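Local coordinates for ABC sugar (Ribose) transporter, periplasmic substrate-binding subunit (Rhodobacter sphaeroides, PDB 3L49), which probably binds a sugar in the periplasm as the solute-binding component of an ABC transporter, at residues I10-T15 / K22-Q27. Sequence-based numbering, arbitrary orientation.
Sequences ITAIGT and KAYQAQ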
loop_
_atom_site.group_PDB
_atom_site.type_symbol
_atom_site.label_atom_id
_atom_site.label_comp_id
_atom_site.label_asym_id
_atom_site.label_seq_id
_atom_site.Cartn_x
_atom_site.Cartn_y
_atom_site.Cartn_z
ATOM N N ILE A 10 -10.099 14.028 8.068
ATOM C CA ILE A 10 -9.417 12.957 7.332
ATOM C C ILE A 10 -8.870 13.530 6.029
ATOM O O ILE A 10 -9.617 14.142 5.262
ATOM C CB ILE A 10 -10.385 11.797 6.971
ATOM C CG1 ILE A 10 -10.992 11.166 8.225
ATOM C CG2 ILE A 10 -9.690 10.729 6.104
ATOM C CD1 ILE A 10 -12.299 10.484 7.930
ATOM N N THR A 11 -7.576 13.344 5.785
ATOM C CA THR A 11 -6.978 13.709 4.498
ATOM C C THR A 11 -6.288 12.507 3.821
ATOM O O THR A 11 -5.227 12.070 4.237
ATOM C CB THR A 11 -6.057 14.993 4.579
ATOM O OG1 THR A 11 -5.304 15.136 3.368
ATOM C CG2 THR A 11 -5.086 14.946 5.756
ATOM N N ALA A 12 -6.926 11.975 2.783
ATOM C CA ALA A 12 -6.408 10.843 2.025
ATOM C C ALA A 12 -6.005 11.294 0.634
ATOM O O ALA A 12 -6.607 12.216 0.084
ATOM C CB ALA A 12 -7.467 9.779 1.918
ATOM N N ILE A 13 -5.013 10.642 0.038
ATOM C CA ILE A 13 -4.628 11.027 -1.322
ATOM C C ILE A 13 -5.589 10.471 -2.390
ATOM O O ILE A 13 -5.654 10.988 -3.495
ATOM C CB ILE A 13 -3.133 10.737 -1.647
ATOM C CG1 ILE A 13 -2.696 11.545 -2.887
ATOM C CG2 ILE A 13 -2.874 9.230 -1.770
ATOM C CD1 ILE A 13 -1.203 11.646 -3.119
ATOM N N GLY A 14 -6.355 9.442 -2.053
ATOM C CA GLY A 14 -7.337 8.929 -2.987
ATOM C C GLY A 14 -8.275 7.900 -2.407
ATOM O O GLY A 14 -8.098 7.442 -1.273
ATOM N N THR A 15 -9.297 7.571 -3.193
ATOM C CA THR A 15 -10.195 6.443 -2.930
ATOM C C THR A 15 -10.383 5.707 -4.256
ATOM O O THR A 15 -11.380 5.007 -4.460
ATOM C CB THR A 15 -11.582 6.887 -2.385
ATOM O OG1 THR A 15 -12.337 7.515 -3.428
ATOM C CG2 THR A 15 -11.449 7.843 -1.198
ATOM N N LYS A 22 -11.727 1.319 1.174
ATOM C CA LYS A 22 -12.012 0.591 2.422
ATOM C C LYS A 22 -11.475 1.278 3.683
ATOM O O LYS A 22 -12.181 1.344 4.687
ATOM C CB LYS A 22 -11.494 -0.852 2.354
ATOM C CG LYS A 22 -12.563 -1.927 2.162
ATOM C CD LYS A 22 -13.168 -1.935 0.761
ATOM C CE LYS A 22 -13.662 -3.327 0.371
ATOM N NZ LYS A 22 -12.532 -4.284 0.153
ATOM N N ALA A 23 -10.242 1.787 3.624
ATOM C CA ALA A 23 -9.625 2.451 4.769
ATOM C C ALA A 23 -10.313 3.784 5.093
ATOM O O ALA A 23 -10.565 4.112 6.262
ATOM C CB ALA A 23 -8.142 2.667 4.503
ATOM N N TYR A 24 -10.614 4.534 4.031
ATOM C CA TYR A 24 -11.242 5.850 4.095
ATOM C C TYR A 24 -12.654 5.765 4.669
ATOM O O TYR A 24 -13.022 6.550 5.544
ATOM C CB TYR A 24 -11.268 6.429 2.686
ATOM C CG TYR A 24 -11.707 7.867 2.536
ATOM C CD1 TYR A 24 -12.985 8.178 2.081
ATOM C CD2 TYR A 24 -10.828 8.918 2.800
ATOM C CE1 TYR A 24 -13.385 9.495 1.911
ATOM C CE2 TYR A 24 -11.220 10.243 2.637
ATOM C CZ TYR A 24 -12.501 10.518 2.189
ATOM O OH TYR A 24 -12.907 11.815 2.015
ATOM N N GLN A 25 -13.418 4.788 4.187
ATOM C CA GLN A 25 -14.795 4.555 4.616
ATOM C C GLN A 25 -14.860 4.106 6.071
ATOM O O GLN A 25 -15.780 4.487 6.799
ATOM C CB GLN A 25 -15.415 3.459 3.761
ATOM C CG GLN A 25 -16.781 3.762 3.226
ATOM C CD GLN A 25 -16.747 4.069 1.746
ATOM O OE1 GLN A 25 -16.908 3.176 0.909
ATOM N NE2 GLN A 25 -16.517 5.335 1.411
ATOM N N ALA A 26 -13.883 3.283 6.472
ATOM C CA ALA A 26 -13.789 2.736 7.832
ATOM C C ALA A 26 -13.528 3.822 8.871
ATOM O O ALA A 26 -14.066 3.765 9.982
ATOM C CB ALA A 26 -12.710 1.677 7.901
ATOM N N GLN A 27 -12.692 4.792 8.495
ATOM C CA GLN A 27 -12.425 5.966 9.314
ATOM C C GLN A 27 -13.683 6.792 9.554
ATOM O O GLN A 27 -14.005 7.100 10.702
ATOM C CB GLN A 27 -11.339 6.840 8.682
ATOM C CG GLN A 27 -9.938 6.322 8.890
ATOM C CD GLN A 27 -8.958 6.926 7.912
ATOM O OE1 GLN A 27 -8.470 8.027 8.113
ATOM N NE2 GLN A 27 -8.672 6.206 6.840
#
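Tyr-24, Ile-10, Ala-12 and Thr-15 form a buried, essentially apolar strand-to-helix packing contact in the first beta-alpha-beta unit of the periplasmic binding protein fold. Strand 10-12 and helix 22-27 run antiparallel, at 176°, with their axes 10.1 Å apart, as expected when a helix returns over the strand it follows. The Tyr-24 ring lies between them and meets three residues of the 10-15 segment. Its CG lies anti to the backbone N (chi1 -172°), which sends the ring out toward the strand. The CG2 methyl of Thr-15 sits over one ring face, 3.9 Å from the centroid of Tyr-24 and 21° off the ring normal, a CH-pi contact displaced toward the rim. Back on the strand itself, Ala-12 CB approaches Tyr-24 CD2 at 3.6 Å, and Ile-10 CG2 meets Tyr-24 CE2 at 3.8 Å, both obliquely. Without the ring, as with an alanine at Tyr-24, a gap would probably open between strand and helix, and the methyls of Thr-15, Ala-12 and Ile-10 would lose the surface they pack on. One turn on, Gln-27 lies across Ile-10: its CB meets Ile-10 CD1 at 3.8 Å, while its buried OE1, which has no polar partner, faces Ile-10 CG2 at 3.6 Å. The amide is held instead through NE2, bonded to Ala-23 O (2.9 Å) from above the carbonyl plane, on the opposite face from the backbone N of Gln-27, and also to Gln-68 OE1. Beyond the strand end, Thr-15 OG1 bonds to Asp-42. Strand 7-12 lies between strands 37-42 and 64-68; helix 18-33 packs on one side of it, Thr-11 points the other way onto helix 47-60, and Gln-27 also touches Val-256 of helix 248-263.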